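Local atomic coordinates of type IV secretion system protein DotB (Yersinia pseudotuberculosis IP 31758, PDB entry 6GEF), a protein that probably hydrolyses ATP as a hexameric motor of the type IVb secretion system, a member of the GspE family of secretion ATPases. Residues R330-N335 with I389-V394; L379-L384 with K396-M401. All coordinates share one frame; numbering follows the deposited sequence.

Interaction 1 of 2, residues R330-N335 with I389-V394; sequences RKTDGN and IIDGHV
Lys331 and Ile389 carry this contact, their side chains crossing obliquely where a hairpin loop meets the lead-in to the last helix. CG2 of Ile389, anti to its own backbone N, rests against the aliphatic part of Lys331, 3.4 Å from Lys331 CG and 3.5 Å from Lys331 CE; the lysine chain, bent at chi3 (143°), brings both carbons to the one methyl. Beside this apolar crossing the backbones join: Thr332 N donates to Ile389 O at 3.1 Å, the N-H moderately bent (148°) and the donor above the carbonyl plane. Thr332 CG2, anti to its carbonyl carbon, is turned to Asp391, 3.5 Å from Asp391 OD1, and the two side chains slide past each other in opposite directions. Asp391 stands at the N-cap position of the helix, but its carboxylate makes no capping bond.

The loop is braced from within. Lys331 to Gly334 form a type I turn, and the Arg330 guanidinium grips Gly334 O side-on, with Arg330 NE at 2.9 Å and Arg330 NH2 at 3.1 Å, the oxygen lying in its plane. Arg330 NH2 also bonds Lys69 O, tying the turn to Lys69, just past strand 65-68. The contact lies at the surface, joining the turn between antiparallel strands 320-330 and 336-344 to the linker from helix 377-386 into helix 392-400.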
loop_
_atom_site.group_PDB
_atom_site.type_symbol
_atom_site.label_atom_id
_atom_site.label_comp_id
_atom_site.label_asym_id
_atom_site.label_seq_id
_atom_site.Cartn_x
_atom_site.Cartn_y
_atom_site.Cartn_z
ATOM N N ARG A 330 48.003 -17.922 0.551
ATOM C CA ARG A 330 48.472 -19.256 0.212
ATOM C C ARG A 330 49.884 -19.429 0.742
ATOM O O ARG A 330 50.817 -18.670 0.364
ATOM C CB ARG A 330 48.489 -19.434 -1.314
ATOM C CG ARG A 330 48.553 -20.875 -1.772
ATOM C CD ARG A 330 47.243 -21.340 -2.368
ATOM N NE ARG A 330 46.750 -22.578 -1.748
ATOM C CZ ARG A 330 45.458 -22.901 -1.657
ATOM N NH1 ARG A 330 44.491 -22.117 -2.187
ATOM N NH2 ARG A 330 45.124 -24.048 -1.062
ATOM N N LYS A 331 50.066 -20.401 1.625
ATOM C CA LYS A 331 51.403 -20.784 2.071
ATOM C C LYS A 331 52.155 -21.469 0.930
ATOM O O LYS A 331 51.582 -22.182 0.122
ATOM C CB LYS A 331 51.314 -21.716 3.271
ATOM C CG LYS A 331 51.919 -21.159 4.544
ATOM C CD LYS A 331 52.128 -22.253 5.587
ATOM C CE LYS A 331 53.433 -22.015 6.361
ATOM N NZ LYS A 331 54.019 -23.175 7.048
ATOM N N THR A 332 53.461 -21.265 0.897
ATOM C CA THR A 332 54.357 -22.177 0.200
ATOM C C THR A 332 54.040 -23.626 0.567
ATOM O O THR A 332 54.048 -24.509 -0.287
ATOM C CB THR A 332 55.823 -21.861 0.567
ATOM O OG1 THR A 332 56.058 -22.160 1.963
ATOM C CG2 THR A 332 56.121 -20.394 0.327
ATOM N N ASP A 333 53.764 -23.872 1.864
ATOM C CA ASP A 333 53.334 -25.189 2.295
ATOM C C ASP A 333 52.121 -25.719 1.516
ATOM O O ASP A 333 51.918 -26.909 1.455
ATOM C CB ASP A 333 53.010 -25.141 3.800
ATOM C CG ASP A 333 52.342 -26.399 4.299
ATOM O OD1 ASP A 333 52.800 -27.484 3.861
ATOM O OD2 ASP A 333 51.341 -26.304 5.060
ATOM N N GLY A 334 51.358 -24.807 0.911
ATOM C CA GLY A 334 50.190 -25.163 0.130
ATOM C C GLY A 334 48.884 -24.789 0.827
ATOM O O GLY A 334 47.881 -24.526 0.153
ATOM N N ASN A 335 48.879 -24.802 2.164
ATOM C CA ASN A 335 47.680 -24.508 2.907
ATOM C C ASN A 335 47.374 -23.027 2.907
ATOM O O ASN A 335 48.191 -22.199 2.508
ATOM C CB ASN A 335 47.791 -25.047 4.340
ATOM C CG ASN A 335 47.808 -26.567 4.394
ATOM O OD1 ASN A 335 47.695 -27.143 5.464
ATOM N ND2 ASN A 335 47.946 -27.219 3.231
ATOM N N ILE A 389 56.972 -18.170 4.945
ATOM C CA ILE A 389 55.637 -18.722 4.965
ATOM C C ILE A 389 54.904 -18.476 3.652
ATOM O O ILE A 389 54.094 -19.309 3.232
ATOM C CB ILE A 389 54.853 -18.202 6.182
ATOM C CG1 ILE A 389 55.464 -18.778 7.474
ATOM C CG2 ILE A 389 53.363 -18.544 6.081
ATOM C CD1 ILE A 389 54.527 -18.784 8.660
ATOM N N ILE A 390 55.133 -17.345 2.995
ATOM C CA ILE A 390 54.468 -16.982 1.764
ATOM C C ILE A 390 55.502 -16.617 0.711
ATOM O O ILE A 390 56.618 -16.187 1.037
ATOM C CB ILE A 390 53.454 -15.824 1.980
ATOM C CG1 ILE A 390 54.179 -14.502 2.190
ATOM C CG2 ILE A 390 52.508 -16.131 3.123
ATOM C CD1 ILE A 390 53.249 -13.314 2.356
ATOM N N ASP A 391 55.121 -16.749 -0.536
ATOM C CA ASP A 391 55.966 -16.361 -1.651
ATOM C C ASP A 391 56.038 -14.837 -1.751
ATOM O O ASP A 391 55.202 -14.104 -1.199
ATOM C CB ASP A 391 55.470 -16.915 -2.973
ATOM C CG ASP A 391 54.804 -18.288 -2.818
ATOM O OD1 ASP A 391 54.089 -18.489 -1.783
ATOM O OD2 ASP A 391 54.957 -19.133 -3.729
ATOM N N GLY A 392 57.043 -14.345 -2.464
ATOM C CA GLY A 392 57.182 -12.923 -2.682
ATOM C C GLY A 392 56.017 -12.297 -3.435
ATOM O O GLY A 392 55.641 -11.162 -3.173
ATOM N N HIS A 393 55.429 -13.043 -4.357
ATOM C CA HIS A 393 54.263 -12.563 -5.084
ATOM C C HIS A 393 53.066 -12.416 -4.161
ATOM O O HIS A 393 52.500 -11.315 -4.027
ATOM C CB HIS A 393 53.940 -13.494 -6.259
ATOM C CG HIS A 393 55.017 -13.538 -7.300
ATOM N ND1 HIS A 393 54.893 -12.896 -8.516
ATOM C CD2 HIS A 393 56.249 -14.115 -7.310
ATOM C CE1 HIS A 393 55.983 -13.090 -9.234
ATOM N NE2 HIS A 393 56.824 -13.814 -8.520
ATOM N N VAL A 394 52.673 -13.484 -3.501
ATOM C CA VAL A 394 51.570 -13.413 -2.545
ATOM C C VAL A 394 51.833 -12.380 -1.463
ATOM O O VAL A 394 50.920 -11.730 -0.984
ATOM C CB VAL A 394 51.276 -14.817 -1.929
ATOM C CG1 VAL A 394 51.146 -15.858 -3.013
ATOM C CG2 VAL A 394 52.348 -15.208 -0.959
#

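Interaction 2 of 2, residues L379-L384 with K396-M401; sequences LEAERL and KRLSMM
Leu398 reaches from helix 392-400 to helix 377-386, its CG anti to the backbone N (chi1 177°). Its CB starts 3.6 Å from the Ala381 methyl, CB. One bond further, Leu398 CG keeps that same methyl as its nearest neighbour across the contact. At the tip, the branch CD2 lies over the alanine itself, 3.5 Å from Ala381 CA, and also reaches Leu384 CD2 at 4.2 Å, where the two leucine side chains cross at about a right angle. Glu380 CG comes within 4.3 Å of Leu398 CD2, while the glutamate's carboxylate leads away to bond Arg340 N through OE2.

The small alanine suits a close approach: the short helical segments run nearly antiparallel, at 160°, with axes 8.1 Å apart. Ser399 flanks the packing, its OG donating to Lys396 O at 2.5 Å, on a lone pair of a carbonyl that also accepts from Met400 N. Ala339 of strand 336-344 touches Glu380, Leu384 and Leu398, so both helices pack on that strand. Between the two segments the contact is apolar, held by methyl and methylene packing; the Ser399 hydroxyl is bonded within its own helix and the Glu380 carboxylate to the strand.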
loop_
_atom_site.group_PDB
_atom_site.type_symbol
_atom_site.label_atom_id
_atom_site.label_comp_id
_atom_site.label_asym_id
_atom_site.label_seq_id
_atom_site.Cartn_x
_atom_site.Cartn_y
_atom_site.Cartn_z
ATOM N N LEU A 379 53.231 -4.894 6.640
ATOM C CA LEU A 379 54.043 -5.482 7.683
ATOM C C LEU A 379 53.728 -6.952 7.866
ATOM O O LEU A 379 54.622 -7.753 8.170
ATOM C CB LEU A 379 53.859 -4.720 9.017
ATOM C CG LEU A 379 54.793 -5.134 10.152
ATOM C CD1 LEU A 379 56.062 -4.306 10.127
ATOM C CD2 LEU A 379 54.075 -4.979 11.484
ATOM N N GLU A 380 52.474 -7.353 7.736
ATOM C CA GLU A 380 52.122 -8.759 7.846
ATOM C C GLU A 380 52.699 -9.560 6.701
ATOM O O GLU A 380 53.207 -10.687 6.900
ATOM C CB GLU A 380 50.601 -8.930 7.918
ATOM C CG GLU A 380 50.156 -10.359 8.141
ATOM C CD GLU A 380 50.277 -10.787 9.604
ATOM O OE1 GLU A 380 51.251 -10.383 10.270
ATOM O OE2 GLU A 380 49.397 -11.521 10.093
ATOM N N ALA A 381 52.619 -9.031 5.469
ATOM C CA ALA A 381 53.216 -9.708 4.325
ATOM C C ALA A 381 54.732 -9.798 4.464
ATOM O O ALA A 381 55.328 -10.826 4.115
ATOM C CB ALA A 381 52.827 -9.015 3.028
ATOM N N GLU A 382 55.362 -8.755 4.952
ATOM C CA GLU A 382 56.807 -8.785 5.184
ATOM C C GLU A 382 57.170 -9.808 6.241
ATOM O O GLU A 382 58.138 -10.565 6.074
ATOM C CB GLU A 382 57.315 -7.395 5.596
ATOM C CG GLU A 382 58.809 -7.316 5.668
ATOM C CD GLU A 382 59.344 -6.769 6.975
ATOM O OE1 GLU A 382 58.733 -5.805 7.465
ATOM O OE2 GLU A 382 60.337 -7.355 7.473
ATOM N N ARG A 383 56.406 -9.881 7.326
ATOM C CA ARG A 383 56.694 -10.835 8.393
ATOM C C ARG A 383 56.512 -12.287 7.941
ATOM O O ARG A 383 57.406 -13.093 8.134
ATOM C CB ARG A 383 55.794 -10.556 9.606
ATOM C CG ARG A 383 56.542 -10.253 10.899
ATOM C CD ARG A 383 57.622 -11.298 11.168
ATOM N NE ARG A 383 57.084 -12.442 11.891
ATOM C CZ ARG A 383 57.623 -12.952 13.006
ATOM N NH1 ARG A 383 58.720 -12.419 13.529
ATOM N NH2 ARG A 383 57.063 -14.001 13.598
ATOM N N LEU A 384 55.392 -12.554 7.260
ATOM C CA LEU A 384 55.174 -13.891 6.723
ATOM C C LEU A 384 56.242 -14.262 5.700
ATOM O O LEU A 384 56.729 -15.396 5.690
ATOM C CB LEU A 384 53.777 -13.993 6.101
ATOM C CG LEU A 384 52.612 -14.240 7.062
ATOM C CD1 LEU A 384 52.794 -13.484 8.356
ATOM C CD2 LEU A 384 51.292 -13.902 6.400
ATOM N N LYS A 396 53.565 -9.534 -1.962
ATOM C CA LYS A 396 53.257 -8.273 -2.620
ATOM C C LYS A 396 51.742 -8.011 -2.665
ATOM O O LYS A 396 51.288 -6.955 -2.242
ATOM C CB LYS A 396 53.855 -8.256 -4.027
ATOM C CG LYS A 396 53.287 -7.182 -4.956
ATOM C CD LYS A 396 53.729 -7.412 -6.385
ATOM C CE LYS A 396 53.617 -6.120 -7.183
ATOM N NZ LYS A 396 54.717 -5.165 -6.855
ATOM N N ARG A 397 50.996 -8.991 -3.142
ATOM C CA ARG A 397 49.544 -8.841 -3.200
ATOM C C ARG A 397 48.974 -8.578 -1.828
ATOM O O ARG A 397 47.988 -7.834 -1.689
ATOM C CB ARG A 397 48.901 -10.067 -3.844
ATOM C CG ARG A 397 49.269 -10.206 -5.331
ATOM C CD ARG A 397 48.252 -11.121 -6.029
ATOM N NE ARG A 397 48.269 -12.510 -5.523
ATOM C CZ ARG A 397 49.249 -13.393 -5.762
ATOM N NH1 ARG A 397 50.286 -13.036 -6.541
ATOM N NH2 ARG A 397 49.177 -14.594 -5.235
ATOM N N LEU A 398 49.511 -9.197 -0.785
ATOM C CA LEU A 398 49.034 -8.958 0.578
ATOM C C LEU A 398 49.316 -7.516 1.028
ATOM O O LEU A 398 48.480 -6.882 1.644
ATOM C CB LEU A 398 49.647 -9.966 1.535
ATOM C CG LEU A 398 49.301 -9.794 3.014
ATOM C CD1 LEU A 398 47.808 -9.716 3.217
ATOM C CD2 LEU A 398 49.901 -10.859 3.885
ATOM N N SER A 399 50.505 -7.011 0.707
ATOM C CA SER A 399 50.797 -5.609 0.972
ATOM C C SER A 399 49.857 -4.670 0.202
ATOM O O SER A 399 49.499 -3.608 0.712
ATOM C CB SER A 399 52.253 -5.296 0.633
ATOM O OG SER A 399 52.461 -5.304 -0.773
ATOM N N MET A 400 49.446 -5.082 -0.996
ATOM C CA MET A 400 48.466 -4.292 -1.744
ATOM C C MET A 400 47.118 -4.199 -1.047
ATOM O O MET A 400 46.392 -3.258 -1.225
ATOM C CB MET A 400 48.301 -4.869 -3.159
ATOM C CG MET A 400 49.507 -4.778 -4.052
ATOM S SD MET A 400 50.475 -3.269 -3.747
ATOM C CE MET A 400 49.472 -2.067 -4.644
ATOM N N MET A 401 46.796 -5.189 -0.223
ATOM C CA MET A 401 45.435 -5.316 0.316
ATOM C C MET A 401 45.012 -4.030 1.027
ATOM O O MET A 401 43.833 -3.697 1.019
ATOM C CB MET A 401 45.331 -6.519 1.239
ATOM C CG MET A 401 45.394 -7.844 0.523
ATOM S SD MET A 401 43.760 -8.368 -0.098
ATOM C CE MET A 401 43.848 -7.613 -1.738
#

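In the fold
Interactions 1 and 2 lie side by side, centres about 11 Å apart, each about 21 Å from the centre of the chain. Their segments alternate along the sequence: 330-335, 379-384, 389-394, then 396-401. Helix 392-400 serves both, its start in interaction 1 and its later turns in interaction 2. The two meet at the bend after helix 377-386, where Ile389 N probably bonds Leu384 O and Ile390 CD1 packs on Ala381 O and Leu384 CB. Interaction 1 ties the linker and the start of helix 392-400 to the turn between strands 320-330 and 336-344, at one edge of the P-loop ATPase domain's mixed sheet; interaction 2 closes the helical pair, which Ala339 touches from strand 336-344.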